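Local structure of galactose-1-phosphate uridylyltransferase (Pyrobaculum aerophilum str. IM2, 6K9Z) at residues A[294-298]-A[299-303]; A[239-242]-A[243-247]; A[147-150]-A[151-155]. The protein probably transfers uridylyl groups between UDP-glucose and hexose 1-phosphates such as galactose 1-phosphate, and binds UDP, zinc and iron(III). The protein carries 1 engineered substitution. All coordinates share one frame; numbering follows the deposited sequence.

Contact 1 of 3, residues A[294-298]-A[299-303]; sequences LDTTP and EETAA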
ATOM      1  N   LEU A 294      -2.679 -11.886  -7.501  1.00 20.85           N
ATOM      2  CA  LEU A 294      -3.433 -11.741  -8.768  1.00 21.74           C
ATOM      3  C   LEU A 294      -4.210 -13.008  -9.021  1.00 22.98           C
ATOM      4  O   LEU A 294      -3.639 -14.113  -8.818  1.00 23.49           O
ATOM      5  CB  LEU A 294      -2.486 -11.525  -9.945  1.00 20.93           C
ATOM      6  CG  LEU A 294      -1.817 -10.185  -9.979  1.00 20.32           C
ATOM      7  CD1 LEU A 294      -0.871 -10.108 -11.175  1.00 20.18           C
ATOM      8  CD2 LEU A 294      -2.876  -9.086 -10.014  1.00 20.64           C
ATOM      9  N   ASP A 295      -5.451 -12.844  -9.461  1.00 24.27           N
ATOM     10  CA  ASP A 295      -6.321 -13.994  -9.760  1.00 26.99           C
ATOM     11  C   ASP A 295      -6.337 -14.214 -11.272  1.00 26.20           C
ATOM     12  O   ASP A 295      -7.094 -15.094 -11.723  1.00 26.65           O
ATOM     13  CB  ASP A 295      -7.708 -13.776  -9.163  1.00 29.68           C
ATOM     14  CG  ASP A 295      -8.556 -12.773  -9.916  1.00 31.36           C
ATOM     15  OD1 ASP A 295      -8.077 -12.158 -10.890  1.00 30.44           O
ATOM     16  OD2 ASP A 295      -9.728 -12.651  -9.518  1.00 37.19           O
ATOM     17  N   THR A 296      -5.550 -13.426 -11.989  1.00 24.74           N
ATOM     18  CA  THR A 296      -5.464 -13.467 -13.466  1.00 25.17           C
ATOM     19  C   THR A 296      -4.018 -13.235 -13.875  1.00 23.60           C
ATOM     20  O   THR A 296      -3.370 -12.346 -13.297  1.00 22.02           O
ATOM     21  CB  THR A 296      -6.394 -12.426 -14.099  1.00 25.64           C
ATOM     22  OG1 THR A 296      -7.700 -12.639 -13.553  1.00 26.74           O
ATOM     23  CG2 THR A 296      -6.432 -12.560 -15.602  1.00 25.99           C
ATOM     24  N   THR A 297      -3.499 -13.962 -14.863  1.00 23.52           N
ATOM     25  CA  THR A 297      -2.082 -13.677 -15.221  1.00 22.71           C
ATOM     26  C   THR A 297      -1.965 -12.284 -15.814  1.00 22.06           C
ATOM     27  O   THR A 297      -2.859 -11.833 -16.512  1.00 22.29           O
ATOM     28  CB  THR A 297      -1.486 -14.722 -16.156  1.00 23.22           C
ATOM     29  OG1 THR A 297      -2.120 -14.579 -17.425  1.00 23.88           O
ATOM     30  CG2 THR A 297      -1.631 -16.122 -15.615  1.00 24.18           C
ATOM     31  N   PRO A 298      -0.819 -11.601 -15.610  1.00 20.85           N
ATOM     32  CA  PRO A 298      -0.510 -10.372 -16.337  1.00 20.53           C
ATOM     33  C   PRO A 298      -0.656 -10.531 -17.857  1.00 20.61           C
ATOM     34  O   PRO A 298      -1.009  -9.573 -18.508  1.00 20.24           O
ATOM     35  CB  PRO A 298       0.922 -10.064 -15.884  1.00 20.16           C
ATOM     36  CG  PRO A 298       1.002 -10.620 -14.465  1.00 19.72           C
ATOM     37  CD  PRO A 298       0.144 -11.869 -14.532  1.00 20.94           C
ATOM     38  N   GLU A 299      -0.299 -11.692 -18.381  1.00 20.77           N
ATOM     39  CA  GLU A 299      -0.359 -11.981 -19.845  1.00 21.65           C
ATOM     40  C   GLU A 299      -1.817 -11.977 -20.313  1.00 21.80           C
ATOM     41  O   GLU A 299      -2.117 -11.342 -21.326  1.00 21.99           O
ATOM     42  CB  GLU A 299       0.357 -13.285 -20.145  1.00 22.25           C
ATOM     43  CG  GLU A 299       1.850 -13.209 -19.855  1.00 22.00           C
ATOM     44  CD  GLU A 299       2.217 -13.301 -18.374  1.00 21.61           C
ATOM     45  OE1 GLU A 299       1.539 -14.038 -17.624  1.00 21.63           O
ATOM     46  OE2 GLU A 299       3.136 -12.589 -17.957  1.00 21.91           O
ATOM     47  N   GLU A 300      -2.711 -12.622 -19.582  1.00 22.71           N
ATOM     48  CA  GLU A 300      -4.153 -12.606 -19.942  1.00 24.31           C
ATOM     49  C   GLU A 300      -4.687 -11.179 -19.773  1.00 22.98           C
ATOM     50  O   GLU A 300      -5.431 -10.716 -20.649  1.00 22.58           O
ATOM     51  CB  GLU A 300      -4.966 -13.572 -19.076  1.00 26.54           C
ATOM     52  CG  GLU A 300      -6.455 -13.556 -19.384  1.00 29.32           C
ATOM     53  CD  GLU A 300      -7.316 -14.625 -18.714  1.00 32.74           C
ATOM     54  OE1 GLU A 300      -6.772 -15.662 -18.241  1.00 34.36           O
ATOM     55  OE2 GLU A 300      -8.545 -14.429 -18.662  1.00 36.44           O
ATOM     56  N   THR A 301      -4.306 -10.469 -18.711  1.00 22.19           N
ATOM     57  CA  THR A 301      -4.803  -9.091 -18.479  1.00 21.46           C
ATOM     58  C   THR A 301      -4.317  -8.167 -19.615  1.00 20.65           C
ATOM     59  O   THR A 301      -5.130  -7.398 -20.141  1.00 19.57           O
ATOM     60  CB  THR A 301      -4.519  -8.636 -17.045  1.00 22.35           C
ATOM     61  OG1 THR A 301      -5.265  -9.530 -16.196  1.00 23.29           O
ATOM     62  CG2 THR A 301      -4.951  -7.195 -16.880  1.00 22.61           C
ATOM     63  N   ALA A 302      -3.048  -8.242 -20.014  1.00 20.13           N
ATOM     64  CA  ALA A 302      -2.574  -7.484 -21.190  1.00 19.76           C
ATOM     65  C   ALA A 302      -3.456  -7.773 -22.423  1.00 20.57           C
ATOM     66  O   ALA A 302      -3.788  -6.822 -23.155  1.00 20.04           O
ATOM     67  CB  ALA A 302      -1.142  -7.823 -21.418  1.00 20.09           C
ATOM     68  N   ALA A 303      -3.779  -9.027 -22.703  1.00 21.99           N
ATOM     69  CA  ALA A 303      -4.544  -9.392 -23.923  1.00 23.25           C
ATOM     70  C   ALA A 303      -5.913  -8.702 -23.858  1.00 23.65           C
ATOM     71  O   ALA A 303      -6.414  -8.173 -24.900  1.00 22.92           O
ATOM     72  CB  ALA A 303      -4.690 -10.900 -24.042  1.00 25.27           C
TER
HETATM   73  O   HOH W   1      -3.580  -9.717 -14.000  1.00 23.30           O
HETATM   74  O   HOH W   2      -5.195 -15.942 -16.102  1.00 25.44           O
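Two threonines set the scene: Thr297 turns OG1 between its backbone N and carbonyl carbon (chi1 70°), facing Glu300 N, while Thr296, whose OG1 stands anti to the carbonyl carbon (chi1 -53°), is left with CG2 opposite its backbone N and lays that methyl across Glu300 and Thr301. The Thr297 OG1 to Glu300 N bond is 3.0 Å long and nearly straight (163°). Thr296 CG2 lies 3.3 Å from Thr301 OG1 and 3.8 Å from Glu300 CD, the side chains crossing at about a right angle. The other branch, Thr296 OG1, donates to Asp295 OD1 from above the carboxylate plane, at 2.7 Å. With an alanine here, Asp295 OD1 would probably lose its hydroxyl mate and a gap would open beside Thr301 OG1. One water links Thr296 O to Thr301 OG1. Glu299, bent at chi2, forms salt bridges through OE2 with Arg182 and with Arg4 of the second subunit. Thr301 N reaches Thr297 O at 3.0 Å and Ala302 N reaches Pro298 O at 2.9 Å, the opening bonds of the helix. A second water takes the N-H of Thr297 and donates to Glu300 OE1, so this threonine N-cap resembles a capping box whose return half is water-mediated.

Contact 2 of 3, residues A[239-242]-A[243-247]; sequences QVAG and IPMPY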
ATOM      1  N   GLN A 239     -13.279   1.020 -20.351  1.00 35.78           N
ATOM      2  CA  GLN A 239     -14.266   0.032 -20.874  1.00 38.64           C
ATOM      3  C   GLN A 239     -13.844  -1.437 -20.709  1.00 36.69           C
ATOM      4  O   GLN A 239     -14.727  -2.297 -20.865  1.00 40.41           O
ATOM      5  CB  GLN A 239     -14.557   0.259 -22.360  1.00 38.98           C
ATOM      6  CG  GLN A 239     -13.978   1.539 -22.940  1.00 43.08           C
ATOM      7  CD  GLN A 239     -13.910   1.472 -24.447  1.00 43.21           C
ATOM      8  OE1 GLN A 239     -14.830   1.000 -25.111  1.00 42.46           O
ATOM      9  NE2 GLN A 239     -12.804   1.939 -24.999  1.00 43.14           N
ATOM     10  N   VAL A 240     -12.579  -1.737 -20.401  1.00 32.82           N
ATOM     11  CA  VAL A 240     -12.173  -3.171 -20.347  1.00 32.55           C
ATOM     12  C   VAL A 240     -13.125  -3.923 -19.419  1.00 35.15           C
ATOM     13  O   VAL A 240     -13.371  -5.071 -19.684  1.00 34.12           O
ATOM     14  CB  VAL A 240     -10.696  -3.353 -19.945  1.00 30.65           C
ATOM     15  CG1 VAL A 240     -10.424  -2.849 -18.537  1.00 30.39           C
ATOM     16  CG2 VAL A 240     -10.263  -4.805 -20.094  1.00 31.11           C
ATOM     17  N   ALA A 241     -13.663  -3.294 -18.378  1.00 37.38           N
ATOM     18  CA  ALA A 241     -14.597  -3.989 -17.446  1.00 41.02           C
ATOM     19  C   ALA A 241     -16.074  -3.629 -17.737  1.00 43.02           C
ATOM     20  O   ALA A 241     -16.914  -4.150 -17.051  1.00 49.20           O
ATOM     21  CB  ALA A 241     -14.183  -3.724 -16.006  1.00 40.54           C
ATOM     22  N   GLY A 242     -16.420  -2.794 -18.709  1.00 46.46           N
ATOM     23  CA  GLY A 242     -17.844  -2.535 -19.019  1.00 47.53           C
ATOM     24  C   GLY A 242     -18.353  -1.235 -18.404  1.00 49.14           C
ATOM     25  O   GLY A 242     -19.304  -0.659 -18.969  1.00 51.26           O
ATOM     26  N   ILE A 243     -17.763  -0.777 -17.288  1.00 45.34           N
ATOM     27  CA  ILE A 243     -18.076   0.526 -16.622  1.00 42.56           C
ATOM     28  C   ILE A 243     -16.749   1.213 -16.325  1.00 38.99           C
ATOM     29  O   ILE A 243     -15.760   0.516 -16.109  1.00 38.57           O
ATOM     30  CB  ILE A 243     -18.889   0.320 -15.329  1.00 45.38           C
ATOM     31  CG1 ILE A 243     -18.191  -0.652 -14.367  1.00 45.24           C
ATOM     32  CG2 ILE A 243     -20.334  -0.106 -15.632  1.00 47.96           C
ATOM     33  CD1 ILE A 243     -19.036  -1.103 -13.199  1.00 47.20           C
ATOM     34  N   PRO A 244     -16.691   2.554 -16.181  1.00 34.32           N
ATOM     35  CA  PRO A 244     -15.443   3.214 -15.804  1.00 30.95           C
ATOM     36  C   PRO A 244     -14.863   2.564 -14.549  1.00 28.31           C
ATOM     37  O   PRO A 244     -15.581   2.157 -13.667  1.00 28.06           O
ATOM     38  CB  PRO A 244     -15.816   4.670 -15.553  1.00 31.45           C
ATOM     39  CG  PRO A 244     -17.098   4.810 -16.368  1.00 33.38           C
ATOM     40  CD  PRO A 244     -17.817   3.494 -16.165  1.00 34.58           C
ATOM     41  N   MET A 245     -13.542   2.453 -14.552  1.00 25.54           N
ATOM     42  CA  MET A 245     -12.741   1.805 -13.493  1.00 24.21           C
ATOM     43  C   MET A 245     -12.034   2.891 -12.683  1.00 21.87           C
ATOM     44  O   MET A 245     -11.363   3.773 -13.239  1.00 20.68           O
ATOM     45  CB  MET A 245     -11.669   0.937 -14.158  1.00 23.36           C
ATOM     46  CG  MET A 245     -11.007   0.071 -13.228  1.00 23.25           C
ATOM     47  SD  MET A 245      -9.702  -0.883 -13.968  1.00 20.94           S
ATOM     48  CE  MET A 245     -10.570  -1.848 -15.200  1.00 22.72           C
ATOM     49  N   PRO A 246     -12.101   2.828 -11.349  1.00 20.71           N
ATOM     50  CA  PRO A 246     -11.257   3.694 -10.535  1.00 19.87           C
ATOM     51  C   PRO A 246      -9.809   3.294 -10.779  1.00 18.87           C
ATOM     52  O   PRO A 246      -9.456   2.096 -10.967  1.00 18.47           O
ATOM     53  CB  PRO A 246     -11.696   3.429  -9.092  1.00 20.54           C
ATOM     54  CG  PRO A 246     -12.359   2.055  -9.173  1.00 21.00           C
ATOM     55  CD  PRO A 246     -12.941   1.924 -10.561  1.00 21.81           C
ATOM     56  N   TYR A 247      -8.925   4.280 -10.731  1.00 17.47           N
ATOM     57  CA  TYR A 247      -7.493   3.978 -10.917  1.00 17.11           C
ATOM     58  C   TYR A 247      -6.643   5.021 -10.195  1.00 17.00           C
ATOM     59  O   TYR A 247      -7.131   6.136  -9.817  1.00 16.40           O
ATOM     60  CB  TYR A 247      -7.102   3.932 -12.398  1.00 17.11           C
ATOM     61  CG  TYR A 247      -7.193   5.254 -13.109  1.00 17.45           C
ATOM     62  CD1 TYR A 247      -6.149   6.149 -13.040  1.00 17.39           C
ATOM     63  CD2 TYR A 247      -8.318   5.608 -13.820  1.00 18.35           C
ATOM     64  CE1 TYR A 247      -6.204   7.387 -13.652  1.00 17.78           C
ATOM     65  CE2 TYR A 247      -8.395   6.846 -14.446  1.00 18.87           C
ATOM     66  CZ  TYR A 247      -7.349   7.737 -14.332  1.00 18.31           C
ATOM     67  OH  TYR A 247      -7.414   8.978 -14.889  1.00 19.05           O
TER
HETATM   68  O   HOH W   3     -13.495  -0.783 -17.038  1.00 31.57           O
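Met245 brings its terminal methyl, CE, against Val240 CG1, and the two side chains meet at a slant. At 3.5 Å, CE to CG1 is tighter than an ordinary van der Waals contact between carbons. The same CE also lies 4.2 Å from Ala241 CB, so one methyl group meets the side chains of two successive residues, Val240 at the frayed end of the helix and Ala241 just past it. The course of the methionine explains this: CG is anti to the backbone N (chi1 -169°), the chain stays extended through chi2, and only at chi3 (-61°) does it bend, turning CE back to the segment that precedes it. Val240 meets it with CG1, the branch placed between backbone N and carbonyl carbon.

The example illustrates how a chain can leave a helix and fold back beside it. Gly242 N donates to Gln239 O at 2.8 Å, a bond spanning three residues where the helix gives out, and Gly242 then adopts a positive phi of 99°. A CB on this residue would collide with Ala241 O, so the conformation suits a residue without a side chain. Ile243, whose CB points away from the preceding segment, still brings CG2 to 3.5 Å from Gly242 O. Inside the bend, a single water accepts from Ala241 N and donates to Ile243 O, at 2.9 Å from that N, spanning two backbone groups that do not meet directly.

Met245 and Val240 both pack on His202 of strand 202-208, and Tyr273 lies against Ile243, Met245 and Pro246. Pro244 touches Lys128 of strand 121-128, with which Tyr247 also shares backbone hydrogen bonding. The turn thus carries the chain from helix 220-240 into strand 247-252, which runs between strands 121-128 and 266-271 of the large antiparallel sheet.

Contact 3 of 3, residues A[147-150]-A[151-155]; sequences PVVP and PRVRA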
ATOM      1  N   PRO A 147      10.940  17.307   0.380  1.00 17.24           N
ATOM      2  CA  PRO A 147      12.327  17.357   0.819  1.00 18.18           C
ATOM      3  C   PRO A 147      13.007  15.983   0.906  1.00 18.52           C
ATOM      4  O   PRO A 147      14.159  15.972   1.319  1.00 19.17           O
ATOM      5  CB  PRO A 147      12.196  17.975   2.225  1.00 19.33           C
ATOM      6  CG  PRO A 147      10.892  17.396   2.723  1.00 18.70           C
ATOM      7  CD  PRO A 147       9.997  17.313   1.513  1.00 17.52           C
ATOM      8  N   VAL A 148      12.275  14.904   0.594  1.00 17.77           N
ATOM      9  CA  VAL A 148      12.706  13.487   0.703  1.00 18.34           C
ATOM     10  C   VAL A 148      12.308  12.822  -0.597  1.00 17.38           C
ATOM     11  O   VAL A 148      11.361  13.287  -1.285  1.00 17.16           O
ATOM     12  CB  VAL A 148      12.056  12.764   1.904  1.00 18.86           C
ATOM     13  CG1 VAL A 148      12.607  13.225   3.230  1.00 20.90           C
ATOM     14  CG2 VAL A 148      10.566  12.890   1.866  1.00 18.63           C
ATOM     15  N   VAL A 149      12.979  11.744  -0.919  1.00 17.22           N
ATOM     16  CA  VAL A 149      12.594  10.876  -2.053  1.00 16.45           C
ATOM     17  C   VAL A 149      11.541   9.904  -1.546  1.00 16.50           C
ATOM     18  O   VAL A 149      11.700   9.258  -0.501  1.00 16.92           O
ATOM     19  CB  VAL A 149      13.798  10.128  -2.630  1.00 17.04           C
ATOM     20  CG1 VAL A 149      13.383   9.173  -3.723  1.00 16.32           C
ATOM     21  CG2 VAL A 149      14.856  11.095  -3.115  1.00 18.54           C
ATOM     22  N   PRO A 150      10.410   9.799  -2.227  1.00 15.94           N
ATOM     23  CA  PRO A 150       9.415   8.807  -1.810  1.00 16.09           C
ATOM     24  C   PRO A 150       9.981   7.392  -1.683  1.00 16.83           C
ATOM     25  O   PRO A 150      10.736   6.945  -2.567  1.00 16.02           O
ATOM     26  CB  PRO A 150       8.420   8.873  -2.949  1.00 16.13           C
ATOM     27  CG  PRO A 150       8.518  10.291  -3.477  1.00 16.20           C
ATOM     28  CD  PRO A 150      10.003  10.608  -3.387  1.00 16.01           C
ATOM     29  N   PRO A 151       9.689   6.654  -0.576  1.00 17.07           N
ATOM     30  CA  PRO A 151      10.332   5.360  -0.341  1.00 18.10           C
ATOM     31  C   PRO A 151      10.222   4.358  -1.499  1.00 17.68           C
ATOM     32  O   PRO A 151      11.215   3.678  -1.755  1.00 18.18           O
ATOM     33  CB  PRO A 151       9.686   4.837   0.955  1.00 19.18           C
ATOM     34  CG  PRO A 151       9.400   6.135   1.698  1.00 19.07           C
ATOM     35  CD  PRO A 151       8.932   7.097   0.618  1.00 17.87           C
ATOM     36  N   ARG A 152       9.087   4.306  -2.196  1.00 17.29           N
ATOM     37  CA  ARG A 152       8.933   3.300  -3.277  1.00 17.65           C
ATOM     38  C   ARG A 152       9.895   3.650  -4.417  1.00 16.43           C
ATOM     39  O   ARG A 152      10.535   2.771  -4.968  1.00 16.47           O
ATOM     40  CB  ARG A 152       7.492   3.239  -3.774  1.00 18.28           C
ATOM     41  CG  ARG A 152       7.310   2.302  -4.971  1.00 20.28           C
ATOM     42  CD  ARG A 152       5.880   1.953  -5.392  1.00 21.81           C
ATOM     43  NE  ARG A 152       5.359   1.181  -4.317  1.00 23.56           N
ATOM     44  CZ  ARG A 152       5.583  -0.093  -4.139  1.00 24.84           C
ATOM     45  NH1 ARG A 152       6.209  -0.795  -5.047  1.00 25.36           N
ATOM     46  NH2 ARG A 152       5.102  -0.689  -3.064  1.00 27.78           N
ATOM     47  N   VAL A 153      10.047   4.947  -4.682  1.00 17.39           N
ATOM     48  CA  VAL A 153      10.973   5.408  -5.752  1.00 16.35           C
ATOM     49  C   VAL A 153      12.407   5.220  -5.278  1.00 16.67           C
ATOM     50  O   VAL A 153      13.203   4.755  -6.096  1.00 15.58           O
ATOM     51  CB  VAL A 153      10.676   6.852  -6.210  1.00 16.79           C
ATOM     52  CG1 VAL A 153      11.718   7.309  -7.251  1.00 16.37           C
ATOM     53  CG2 VAL A 153       9.237   6.930  -6.748  1.00 16.90           C
ATOM     54  N   ARG A 154      12.715   5.456  -4.000  1.00 18.08           N
ATOM     55  CA  ARG A 154      14.066   5.200  -3.463  1.00 19.55           C
ATOM     56  C   ARG A 154      14.421   3.731  -3.720  1.00 18.90           C
ATOM     57  O   ARG A 154      15.570   3.472  -4.091  1.00 18.27           O
ATOM     58  CB  ARG A 154      14.185   5.496  -1.973  1.00 23.14           C
ATOM     59  CG  ARG A 154      15.586   5.296  -1.391  1.00 26.94           C
ATOM     60  CD  ARG A 154      15.683   5.745   0.059  1.00 32.16           C
ATOM     61  NE  ARG A 154      15.739   7.217   0.314  1.00 37.56           N
ATOM     62  CZ  ARG A 154      14.682   8.039   0.652  1.00 40.46           C
ATOM     63  NH1 ARG A 154      13.438   7.578   0.704  1.00 38.29           N
ATOM     64  NH2 ARG A 154      14.896   9.334   0.925  1.00 46.14           N
ATOM     65  N   ALA A 155      13.537   2.786  -3.381  1.00 18.61           N
ATOM     66  CA  ALA A 155      13.808   1.334  -3.555  1.00 19.21           C
ATOM     67  C   ALA A 155      14.109   1.096  -5.056  1.00 17.98           C
ATOM     68  O   ALA A 155      15.111   0.413  -5.383  1.00 18.07           O
ATOM     69  CB  ALA A 155      12.630   0.523  -3.083  1.00 20.05           C
TER
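Hydrogen bonds from Arg154 reach back to two successive carbonyls, those of Val149 and Pro150. Its backbone N donates to Pro150 O at 2.9 Å and 163°, the first turn of the helix closing on its N-cap residue. Its side chain leaves with CG anti to the backbone N, runs extended, then curls at chi3 (-76°), which returns the guanidinium to the loop; there NH1 lies 2.7 Å from Val149 O, but the bond is weak, its N-H...O angle being only 120°.

Flat-group packing accompanies this. Val149 CB sits over one face of the guanidinium, displaced toward its rim, and comes within 3.8 Å of Arg154 NH2.

Apolar contacts complete the turn. Val149 CG1 meets Val153 CG1 at 4.3 Å, and Pro150 CB lies 4.3 Å from Val153 CG2. The consecutive proline rings also touch, Pro150 CB to Pro151 CD at 4.0 Å.

Beyond the turn, Val149, Pro150 and Val153 pack on Tyr121, and Arg152 forms a salt bridge with Glu11 of the second subunit. Proline at the first helical position, where no N-H is required, is a familiar helix start; here it leads into helix 151-167, whose Glu156 binds the iron(III) ion together with His252, on which Val153 packs, His266 and Glu268.

Overall arrangement
Read from the N terminus, the three contacts come in series, contact 3 first, then contact 2, then contact 1; none nests in or crosses another. Contact 3 closes the passage from strand 140-146 into helix 151-167. Contact 2 closes the loop that leads from helix 220-240 to strand 247-252, on the opposite side of the chain's centre from contact 3, with their centres about 30 Å apart. Contact 1 joins strand 291-294 to helix 298-309 near the C terminus; its centre lies about 16 Å from that of contact 2, on the same side, without touching it. Contacts 1 and 3 both meet the second subunit, whereas contact 2 stays within its own chain.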